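Local coordinates for StAR-related lipid transfer protein 13 (Homo sapiens, PDB 2PSO) that acts as a GTPase-activating protein for RhoA, and perhaps for Cdc42, here represented by its lipid-binding START domain, at residues L91-V94 with L100-E103; L190-R195 with A215-R220; V110-D115 with V158-A163; V53-S56 with D62-F65. All coordinates share one frame; numbering follows the deposited sequence.

Contact 1: L91-V94 with L100-E103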
loop_
_atom_site.group_PDB
_atom_site.type_symbol
_atom_site.label_atom_id
_atom_site.label_comp_id
_atom_site.label_asym_id
_atom_site.label_seq_id
_atom_site.Cartn_x
_atom_site.Cartn_y
_atom_site.Cartn_z
ATOM N N LEU A 91 7.355 -12.204 2.413
ATOM C CA LEU A 91 6.003 -12.424 1.980
ATOM C C LEU A 91 5.152 -12.924 3.138
ATOM O O LEU A 91 4.037 -12.463 3.341
ATOM C CB LEU A 91 6.004 -13.393 0.798
ATOM C CG LEU A 91 4.718 -13.930 0.128
ATOM C CD1 LEU A 91 4.157 -14.966 1.013
ATOM C CD2 LEU A 91 3.660 -12.896 -0.213
ATOM N N ASN A 92 5.684 -13.846 3.920
ATOM C CA ASN A 92 4.940 -14.371 5.036
ATOM C C ASN A 92 4.808 -13.239 6.042
ATOM O O ASN A 92 3.796 -13.127 6.755
ATOM C CB ASN A 92 5.660 -15.554 5.672
ATOM C CG ASN A 92 4.918 -16.080 6.892
ATOM O OD1 ASN A 92 3.879 -16.729 6.747
ATOM N ND2 ASN A 92 5.417 -15.754 8.112
ATOM N N ARG A 93 5.810 -12.373 6.085
ATOM C CA ARG A 93 5.756 -11.299 7.045
ATOM C C ARG A 93 4.603 -10.385 6.702
ATOM O O ARG A 93 3.949 -9.859 7.622
ATOM C CB ARG A 93 7.053 -10.502 7.081
ATOM C CG ARG A 93 7.037 -9.356 8.083
ATOM C CD ARG A 93 6.629 -9.787 9.513
ATOM N NE ARG A 93 7.468 -10.829 10.082
ATOM C CZ ARG A 93 8.748 -10.660 10.401
ATOM N NH1 ARG A 93 9.450 -11.655 10.896
ATOM N NH2 ARG A 93 9.345 -9.500 10.207
ATOM N N VAL A 94 4.327 -10.190 5.396
ATOM C CA VAL A 94 3.211 -9.312 5.049
ATOM C C VAL A 94 1.898 -10.101 5.178
ATOM O O VAL A 94 0.861 -9.578 5.580
ATOM C CB VAL A 94 3.318 -8.766 3.628
ATOM C CG1 VAL A 94 2.083 -7.960 3.301
ATOM C CG2 VAL A 94 4.546 -7.934 3.461
ATOM N N LEU A 100 3.074 -8.019 13.776
ATOM C CA LEU A 100 4.475 -7.718 14.053
ATOM C C LEU A 100 4.995 -6.435 13.422
ATOM O O LEU A 100 6.168 -6.117 13.578
ATOM C CB LEU A 100 5.380 -8.860 13.591
ATOM C CG LEU A 100 5.944 -9.932 14.532
ATOM C CD1 LEU A 100 5.077 -10.167 15.745
ATOM C CD2 LEU A 100 6.137 -11.230 13.743
ATOM N N TRP A 101 4.181 -5.713 12.667
ATOM C CA TRP A 101 4.694 -4.465 12.066
ATOM C C TRP A 101 3.720 -3.299 11.919
ATOM O O TRP A 101 4.053 -2.280 11.309
ATOM C CB TRP A 101 5.394 -4.712 10.744
ATOM C CG TRP A 101 4.650 -5.510 9.685
ATOM C CD1 TRP A 101 4.800 -6.838 9.417
ATOM C CD2 TRP A 101 3.750 -5.008 8.691
ATOM N NE1 TRP A 101 4.047 -7.197 8.338
ATOM C CE2 TRP A 101 3.384 -6.088 7.876
ATOM C CE3 TRP A 101 3.212 -3.753 8.414
ATOM C CZ2 TRP A 101 2.483 -5.954 6.813
ATOM C CZ3 TRP A 101 2.310 -3.626 7.362
ATOM C CH2 TRP A 101 1.957 -4.718 6.581
ATOM N N ASP A 102 2.524 -3.472 12.477
ATOM C CA ASP A 102 1.484 -2.507 12.380
ATOM C C ASP A 102 0.765 -2.536 13.717
ATOM O O ASP A 102 0.052 -3.490 14.033
ATOM C CB ASP A 102 0.542 -2.874 11.246
ATOM C CG ASP A 102 -0.469 -1.785 10.945
ATOM O OD1 ASP A 102 -0.635 -0.860 11.774
ATOM O OD2 ASP A 102 -1.116 -1.863 9.872
ATOM N N GLU A 103 0.961 -1.471 14.501
ATOM C CA GLU A 103 0.348 -1.356 15.810
ATOM C C GLU A 103 -1.150 -1.067 15.678
ATOM O O GLU A 103 -1.905 -1.199 16.636
ATOM C CB GLU A 103 1.048 -0.263 16.623
#
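Trp-101 reaches back to the helix the chain has recently left and gives its indole N-H to a carbonyl of the last turn: NE1 lies 2.8 Å from Arg-93 O, and the bond is nearly straight at 167°. The oxygen sits close to the indole plane, whereas the donor stands well above the plane of the carbonyl group. Beside this bond the aliphatic part of Arg-93 slides past the five-membered ring, with Arg-93 CD 3.5 Å from Trp-101 CD1. At the benzene end, Trp-101 CZ2 presents its edge to Val-94 CA at 3.9 Å. Leu-100 crosses Arg-93 at about a right angle, its CD2 3.9 Å from Arg-93 NE. Arg-93 starts with CG anti to the backbone N and then folds at its next two torsions, which keeps its methylenes beside the indole while the guanidinium forms a salt bridge with Glu-97 and a cation-pi contact with Phe-225. A leucine in place of Trp-101 would probably leave Arg-93 O without its indole donor and open a gap beside Val-94. Outward, Trp-101 and Val-94 both rest on Ile-221 of helix 209-223, and Val-94 also meets Leu-153 of strand 151-157 and Tyr-178 of strand 169-182.

Contact 2: L190-R195 with A215-R220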
loop_
_atom_site.group_PDB
_atom_site.type_symbol
_atom_site.label_atom_id
_atom_site.label_comp_id
_atom_site.label_asym_id
_atom_site.label_seq_id
_atom_site.Cartn_x
_atom_site.Cartn_y
_atom_site.Cartn_z
ATOM N N LEU A 190 11.533 -4.825 -1.440
ATOM C CA LEU A 190 10.089 -4.874 -1.291
ATOM C C LEU A 190 9.428 -3.677 -1.951
ATOM O O LEU A 190 9.790 -2.545 -1.671
ATOM C CB LEU A 190 9.734 -4.877 0.191
ATOM C CG LEU A 190 8.253 -4.709 0.583
ATOM C CD1 LEU A 190 7.405 -5.742 -0.024
ATOM C CD2 LEU A 190 8.131 -4.772 2.085
ATOM N N THR A 191 8.451 -3.901 -2.813
ATOM C CA THR A 191 7.767 -2.780 -3.448
ATOM C C THR A 191 6.262 -2.904 -3.316
ATOM O O THR A 191 5.666 -3.881 -3.776
ATOM C CB THR A 191 8.123 -2.679 -4.927
ATOM O OG1 THR A 191 9.498 -2.307 -5.061
ATOM C CG2 THR A 191 7.261 -1.646 -5.630
ATOM N N HIS A 192 5.641 -1.918 -2.679
ATOM C CA HIS A 192 4.192 -1.853 -2.632
ATOM C C HIS A 192 3.572 -0.771 -3.556
ATOM O O HIS A 192 3.647 0.433 -3.266
ATOM C CB HIS A 192 3.747 -1.627 -1.204
ATOM C CG HIS A 192 2.282 -1.792 -1.012
ATOM N ND1 HIS A 192 1.589 -1.171 0.009
ATOM C CD2 HIS A 192 1.368 -2.508 -1.708
ATOM C CE1 HIS A 192 0.307 -1.492 -0.071
ATOM N NE2 HIS A 192 0.148 -2.310 -1.100
ATOM N N ILE A 193 2.957 -1.200 -4.655
ATOM C CA ILE A 193 2.144 -0.304 -5.461
ATOM C C ILE A 193 0.668 -0.356 -5.093
ATOM O O ILE A 193 0.002 -1.334 -5.397
ATOM C CB ILE A 193 2.206 -0.663 -6.948
ATOM C CG1 ILE A 193 3.643 -0.592 -7.455
ATOM C CG2 ILE A 193 1.288 0.281 -7.761
ATOM C CD1 ILE A 193 3.868 -1.413 -8.693
ATOM N N CYS A 194 0.132 0.698 -4.493
ATOM C CA CYS A 194 -1.294 0.699 -4.227
ATOM C C CYS A 194 -2.055 2.023 -4.447
ATOM O O CYS A 194 -1.480 3.068 -4.728
ATOM C CB CYS A 194 -1.535 0.243 -2.818
ATOM S SG CYS A 194 -1.193 1.572 -1.701
ATOM N N ARG A 195 -3.371 1.933 -4.276
ATOM C CA ARG A 195 -4.321 2.971 -4.603
ATOM C C ARG A 195 -5.557 2.652 -3.787
ATOM O O ARG A 195 -6.358 1.799 -4.155
ATOM C CB ARG A 195 -4.679 2.898 -6.089
ATOM C CG ARG A 195 -5.554 4.061 -6.600
ATOM C CD ARG A 195 -5.943 3.934 -8.091
ATOM N NE ARG A 195 -6.358 5.226 -8.632
ATOM C CZ ARG A 195 -6.940 5.449 -9.814
ATOM N NH1 ARG A 195 -7.220 4.463 -10.655
ATOM N NH2 ARG A 195 -7.231 6.696 -10.159
ATOM N N ALA A 215 5.065 4.901 2.546
ATOM C CA ALA A 215 6.502 4.677 2.633
ATOM C C ALA A 215 6.842 4.191 4.044
ATOM O O ALA A 215 7.853 3.506 4.273
ATOM C CB ALA A 215 7.277 5.942 2.292
ATOM N N ALA A 216 5.974 4.541 4.988
ATOM C CA ALA A 216 6.210 4.199 6.374
ATOM C C ALA A 216 5.717 2.785 6.667
ATOM O O ALA A 216 6.141 2.168 7.644
ATOM C CB ALA A 216 5.559 5.223 7.308
ATOM N N GLU A 217 4.819 2.275 5.830
ATOM C CA GLU A 217 4.311 0.915 6.030
ATOM C C GLU A 217 5.434 -0.016 5.642
ATOM O O GLU A 217 5.795 -0.973 6.348
ATOM C CB GLU A 217 3.084 0.637 5.159
ATOM C CG GLU A 217 2.440 -0.690 5.464
ATOM C CD GLU A 217 1.471 -1.157 4.382
ATOM O OE1 GLU A 217 0.239 -1.215 4.657
ATOM O OE2 GLU A 217 1.939 -1.473 3.260
ATOM N N VAL A 218 6.025 0.342 4.522
ATOM C CA VAL A 218 7.073 -0.421 3.927
ATOM C C VAL A 218 8.378 -0.292 4.719
ATOM O O VAL A 218 9.258 -1.126 4.612
ATOM C CB VAL A 218 7.198 -0.011 2.470
ATOM C CG1 VAL A 218 8.383 0.871 2.235
ATOM C CG2 VAL A 218 7.208 -1.239 1.597
ATOM N N ALA A 219 8.474 0.727 5.563
ATOM C CA ALA A 219 9.666 0.922 6.396
ATOM C C ALA A 219 9.517 0.103 7.661
ATOM O O ALA A 219 10.498 -0.414 8.194
ATOM C CB ALA A 219 9.836 2.371 6.741
ATOM N N ARG A 220 8.280 0.001 8.142
ATOM C CA ARG A 220 7.990 -0.785 9.311
ATOM C C ARG A 220 8.190 -2.260 9.008
ATOM O O ARG A 220 8.775 -2.996 9.816
ATOM C CB ARG A 220 6.581 -0.533 9.776
ATOM C CG ARG A 220 6.462 0.760 10.480
ATOM C CD ARG A 220 5.132 0.887 11.127
ATOM N NE ARG A 220 4.078 0.473 10.219
ATOM C CZ ARG A 220 3.072 1.252 9.871
ATOM N NH1 ARG A 220 3.003 2.467 10.375
ATOM N NH2 ARG A 220 2.137 0.810 9.045
#
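Leu-190 and Val-218 supply the apolar part of this helix-on-sheet contact. The two side chains run antiparallel alongside one another, and Val-218 CG2 settles against CG and CD2 of the leucine, 3.7 Å from Leu-190 CD2. Leu-190 CG stands anti to its own backbone nitrogen (chi1 171°), which carries the branch out to the helix. Val-81 of strand 76-83 touches both residues, so the pair belongs to a wider apolar layer.

The polar part lies next door, where the ring of His-192 and the carboxylate of Glu-217 cross with their planes only 19° apart. Glu-217 OE2 comes 3.3 Å from His-192 ND1. The firmer bonds of both groups are made with strand 169-182: Glu-217 OE2 is hydrogen-bonded to the hydroxyl of Tyr-178, His-192 NE2 to that of Ser-176, and the imidazole is stacked on the Tyr-178 ring. A polar cluster is thereby held within an otherwise apolar interface, and the stack together with the bond at NE2 restrains the rotation of the imidazole.

The backbones stay well apart. The axes of strand 190-195 and helix 215-220 approach to 9.3 Å and run 150° from parallel. Strand alternation sends Leu-190 and His-192 toward the helix while Thr-191 between them points away. A long C-terminal helix laid across a curved antiparallel sheet is the hallmark of the helix-grip fold of START domains, in which the space between helix and sheet typically houses the lipid.

Contact 3: V110-D115 with V158-A163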
loop_
_atom_site.group_PDB
_atom_site.type_symbol
_atom_site.label_atom_id
_atom_site.label_comp_id
_atom_site.label_asym_id
_atom_site.label_seq_id
_atom_site.Cartn_x
_atom_site.Cartn_y
_atom_site.Cartn_z
ATOM N N VAL A 110 -9.448 -14.776 8.239
ATOM C CA VAL A 110 -9.729 -15.350 6.930
ATOM C C VAL A 110 -11.225 -15.564 6.928
ATOM O O VAL A 110 -11.773 -16.096 7.883
ATOM C CB VAL A 110 -9.070 -16.686 6.755
ATOM C CG1 VAL A 110 -9.677 -17.401 5.590
ATOM C CG2 VAL A 110 -7.565 -16.538 6.536
ATOM N N VAL A 111 -11.909 -15.111 5.883
ATOM C CA VAL A 111 -13.367 -15.150 5.880
ATOM C C VAL A 111 -13.819 -16.300 5.022
ATOM O O VAL A 111 -14.847 -16.933 5.276
ATOM C CB VAL A 111 -13.953 -13.814 5.385
ATOM C CG1 VAL A 111 -15.402 -13.958 4.967
ATOM C CG2 VAL A 111 -13.847 -12.786 6.491
ATOM N N GLU A 112 -13.037 -16.586 4.002
ATOM C CA GLU A 112 -13.343 -17.702 3.151
ATOM C C GLU A 112 -12.036 -18.081 2.493
ATOM O O GLU A 112 -11.194 -17.229 2.249
ATOM C CB GLU A 112 -14.424 -17.347 2.106
ATOM C CG GLU A 112 -15.099 -18.574 1.501
ATOM C CD GLU A 112 -16.122 -18.269 0.411
ATOM O OE1 GLU A 112 -16.870 -17.262 0.511
ATOM O OE2 GLU A 112 -16.194 -19.067 -0.551
ATOM N N THR A 113 -11.849 -19.363 2.242
ATOM C CA THR A 113 -10.700 -19.782 1.492
ATOM C C THR A 113 -11.194 -20.214 0.128
ATOM O O THR A 113 -12.107 -21.036 0.032
ATOM C CB THR A 113 -9.971 -20.901 2.212
ATOM O OG1 THR A 113 -9.369 -20.348 3.393
ATOM C CG2 THR A 113 -8.894 -21.480 1.336
ATOM N N LEU A 114 -10.636 -19.626 -0.927
ATOM C CA LEU A 114 -11.134 -19.921 -2.247
ATOM C C LEU A 114 -10.317 -21.006 -2.909
ATOM O O LEU A 114 -10.894 -21.849 -3.583
ATOM C CB LEU A 114 -11.183 -18.678 -3.109
ATOM C CG LEU A 114 -12.145 -17.638 -2.574
ATOM C CD1 LEU A 114 -12.181 -16.504 -3.550
ATOM C CD2 LEU A 114 -13.539 -18.231 -2.366
ATOM N N ASP A 115 -8.986 -20.951 -2.749
ATOM C CA ASP A 115 -8.096 -22.068 -3.074
ATOM C C ASP A 115 -6.796 -22.003 -2.308
ATOM O O ASP A 115 -6.641 -21.181 -1.401
ATOM C CB ASP A 115 -7.862 -22.235 -4.576
ATOM C CG ASP A 115 -7.181 -21.044 -5.218
ATOM O OD1 ASP A 115 -6.396 -20.313 -4.557
ATOM O OD2 ASP A 115 -7.416 -20.875 -6.443
ATOM N N VAL A 158 -13.583 -6.275 -1.574
ATOM C CA VAL A 158 -14.824 -6.908 -2.000
ATOM C C VAL A 158 -15.811 -6.785 -0.863
ATOM O O VAL A 158 -15.487 -6.208 0.170
ATOM C CB VAL A 158 -14.635 -8.407 -2.312
ATOM C CG1 VAL A 158 -13.659 -8.613 -3.461
ATOM C CG2 VAL A 158 -14.151 -9.134 -1.080
ATOM N N GLU A 159 -17.008 -7.321 -1.046
ATOM C CA GLU A 159 -17.950 -7.476 0.047
ATOM C C GLU A 159 -18.155 -8.952 0.343
ATOM O O GLU A 159 -18.181 -9.781 -0.569
ATOM C CB GLU A 159 -19.293 -6.899 -0.341
ATOM C CG GLU A 159 -19.356 -5.407 -0.261
ATOM C CD GLU A 159 -20.614 -4.901 -0.892
ATOM O OE1 GLU A 159 -20.670 -3.709 -1.260
ATOM O OE2 GLU A 159 -21.539 -5.734 -1.028
ATOM N N HIS A 160 -18.336 -9.290 1.608
ATOM C CA HIS A 160 -18.688 -10.667 1.920
ATOM C C HIS A 160 -19.921 -10.711 2.769
ATOM O O HIS A 160 -20.078 -9.890 3.657
ATOM C CB HIS A 160 -17.548 -11.437 2.621
ATOM C CG HIS A 160 -17.643 -12.918 2.420
ATOM N ND1 HIS A 160 -18.325 -13.744 3.288
ATOM C CD2 HIS A 160 -17.220 -13.706 1.403
ATOM C CE1 HIS A 160 -18.291 -14.983 2.826
ATOM N NE2 HIS A 160 -17.622 -14.989 1.688
ATOM N N GLU A 161 -20.779 -11.690 2.518
ATOM C CA GLU A 161 -22.000 -11.859 3.303
ATOM C C GLU A 161 -21.743 -12.071 4.804
ATOM O O GLU A 161 -22.675 -12.041 5.592
ATOM C CB GLU A 161 -22.858 -13.005 2.734
ATOM N N GLU A 162 -20.484 -12.271 5.196
ATOM C CA GLU A 162 -20.140 -12.558 6.593
ATOM C C GLU A 162 -19.147 -11.575 7.184
ATOM O O GLU A 162 -18.752 -11.700 8.338
ATOM C CB GLU A 162 -19.578 -13.965 6.724
ATOM C CG GLU A 162 -20.617 -15.035 6.504
ATOM C CD GLU A 162 -20.045 -16.420 6.642
ATOM O OE1 GLU A 162 -19.334 -16.661 7.643
ATOM O OE2 GLU A 162 -20.305 -17.265 5.753
ATOM N N ALA A 163 -18.742 -10.597 6.388
ATOM C CA ALA A 163 -17.852 -9.560 6.866
ATOM C C ALA A 163 -18.605 -8.235 7.051
ATOM O O ALA A 163 -18.518 -7.333 6.214
ATOM C CB ALA A 163 -16.708 -9.399 5.899
#
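A classic beta bulge in strand 109-115, where Val-111 and Glu-112 both face Ile-120 of the neighbouring strand, offers two adjacent side chains to His-160 in the loop after strand 151-157. The valine takes a face of the imidazole: Val-111 CG1 stands 3.6 Å from the centroid of the His-160 ring, 21° off its normal, in a CH-pi contact displaced toward ND1. The glutamate takes the edge. His-160 NE2 donates to Glu-112 OE1 over 2.7 Å at an angle of 165°, with the oxygen near the ring plane and the carboxylate turned 76° against it. Glu-112 gets there with CG anti to its backbone N and an extended chain beyond. His-160 also opens a type I turn ending at Ala-163, and within that turn its ND1 accepts the backbone N-H of Glu-162 at 3.2 Å. Ala-163 CB adds a loose apolar touch, 4.5 Å from Val-111 CG2. The imidazole is covered on one face, held firmly at NE2 and more loosely, through a bent bond, at ND1. Donation from NE2 and acceptance at ND1 are consistent with a neutral ring protonated at NE2; the carboxylate would probably stabilise a second proton, at the cost of the bond to ND1.

Contact 4: V53-S56 with D62-F65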
loop_
_atom_site.group_PDB
_atom_site.type_symbol
_atom_site.label_atom_id
_atom_site.label_comp_id
_atom_site.label_asym_id
_atom_site.label_seq_id
_atom_site.Cartn_x
_atom_site.Cartn_y
_atom_site.Cartn_z
ATOM N N VAL A 53 6.179 9.726 -11.055
ATOM C CA VAL A 53 6.758 10.981 -10.556
ATOM C C VAL A 53 7.329 10.829 -9.147
ATOM O O VAL A 53 6.567 10.618 -8.201
ATOM C CB VAL A 53 5.704 12.105 -10.511
ATOM C CG1 VAL A 53 6.295 13.353 -9.890
ATOM C CG2 VAL A 53 5.159 12.377 -11.903
ATOM N N THR A 54 8.648 10.964 -8.997
ATOM C CA THR A 54 9.303 10.687 -7.717
ATOM C C THR A 54 9.073 11.728 -6.610
ATOM O O THR A 54 8.782 12.868 -6.878
ATOM C CB THR A 54 10.812 10.358 -7.914
ATOM O OG1 THR A 54 11.603 11.551 -7.952
ATOM C CG2 THR A 54 11.007 9.588 -9.211
ATOM N N CYS A 55 9.177 11.317 -5.353
ATOM C CA CYS A 55 8.998 12.231 -4.228
ATOM C C CYS A 55 10.129 12.145 -3.239
ATOM O O CYS A 55 10.921 11.211 -3.259
ATOM C CB CYS A 55 7.725 11.926 -3.465
ATOM S SG CYS A 55 6.304 11.823 -4.507
ATOM N N SER A 56 10.186 13.149 -2.371
ATOM C CA SER A 56 11.088 13.152 -1.254
ATOM C C SER A 56 10.463 12.218 -0.223
ATOM O O SER A 56 9.238 12.220 -0.027
ATOM C CB SER A 56 11.203 14.563 -0.696
ATOM O OG SER A 56 12.177 14.594 0.327
ATOM N N ASP A 62 12.027 4.729 -1.120
ATOM C CA ASP A 62 11.736 5.311 -2.419
ATOM C C ASP A 62 10.232 5.466 -2.634
ATOM O O ASP A 62 9.525 4.473 -2.768
ATOM C CB ASP A 62 12.327 4.439 -3.516
ATOM C CG ASP A 62 13.825 4.679 -3.710
ATOM O OD1 ASP A 62 14.513 5.191 -2.776
ATOM O OD2 ASP A 62 14.325 4.353 -4.809
ATOM N N LEU A 63 9.751 6.706 -2.686
ATOM C CA LEU A 63 8.350 7.016 -3.027
ATOM C C LEU A 63 8.172 7.597 -4.453
ATOM O O LEU A 63 9.097 8.221 -4.999
ATOM C CB LEU A 63 7.838 8.038 -2.031
ATOM C CG LEU A 63 6.339 8.236 -1.942
ATOM C CD1 LEU A 63 5.695 6.881 -1.917
ATOM C CD2 LEU A 63 6.066 9.026 -0.668
ATOM N N ALA A 64 6.985 7.395 -5.043
ATOM C CA ALA A 64 6.631 7.946 -6.362
ATOM C C ALA A 64 5.127 7.852 -6.599
ATOM O O ALA A 64 4.452 7.062 -5.943
ATOM C CB ALA A 64 7.367 7.230 -7.470
ATOM N N PHE A 65 4.586 8.670 -7.510
ATOM C CA PHE A 65 3.175 8.502 -7.868
ATOM C C PHE A 65 2.874 8.564 -9.343
ATOM O O PHE A 65 3.759 8.728 -10.178
ATOM C CB PHE A 65 2.245 9.426 -7.090
ATOM C CG PHE A 65 2.498 10.876 -7.311
ATOM C CD1 PHE A 65 1.865 11.563 -8.348
ATOM C CD2 PHE A 65 3.320 11.583 -6.453
ATOM C CE1 PHE A 65 2.075 12.903 -8.546
ATOM C CE2 PHE A 65 3.529 12.948 -6.642
ATOM C CZ PHE A 65 2.912 13.603 -7.697
#
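A beta hairpin joins strands 53-55 and 62-66, and it includes the hydrogen-bonded antiparallel pair Val-53 and Phe-65. Two backbone bonds close this pair, Val-53 N to Phe-65 O at 2.8 Å and Phe-65 N to Val-53 O at 2.9 Å. The next pair, Thr-54 with Ala-64, is non-hydrogen-bonded and turns its side chains to the other face of the sheet. Farther along, Cys-55 N gives a longer bond of 3.1 Å to Leu-63 O, from well above the carbonyl plane.

On the face shared by Val-53, Cys-55, Leu-63 and Phe-65, the phenyl ring is the common partner of Val-53 and Cys-55. Phe-65 CG lies between the backbone N and the carbonyl carbon (chi1 61°), a torsion that swings the ring across to strand 53-55. Val-53 lies alongside it and covers one ring face, its CB 4.3 Å from the Phe-65 centroid in a CH-pi contact. Cys-55 comes to the rim instead: its SG is 3.6 Å from Phe-65 CD2, a sulfur-aromatic approach 76° off the ring normal. Behind the sulfur, Cys-55 CB meets Leu-63 CB at 4.1 Å.

An alanine at Phe-65 would remove the ring and is likely to leave the sulfur of Cys-55 and the flank of Val-53 without their cross-strand cover. Phe-65 also meets Trp-77 edge-to-face and Lys-75 through a cation-pi contact. A hydrogen-bonded pair followed by a non-hydrogen-bonded one is the register of an antiparallel hairpin, here adding strand 53-55 to strand 62-66, which pairs with strand 76-83 in the START sheet.

How the contacts relate
The four contacts all lie within one START domain, at different distances from its centre. Contacts 1 and 2 are directly joined, their centres about 12 Å apart: Trp-101 O lies 3.0 Å from Arg-220 NE, and Trp-101 CZ3 packs on Glu-217 CG at 3.5 Å, so the loop after helix 87-96 leans on the C-terminal helix. Contact 4 has its centre about 12 Å from that of contact 2, with nearest atoms about 4 Å apart, and both reach the same curved sheet. Contact 3 is remote, about 34 Å from contact 4 between centres and across the middle of the chain. Contact 2 is the most central, in the helix-on-sheet layer that usually encloses lipid in this family.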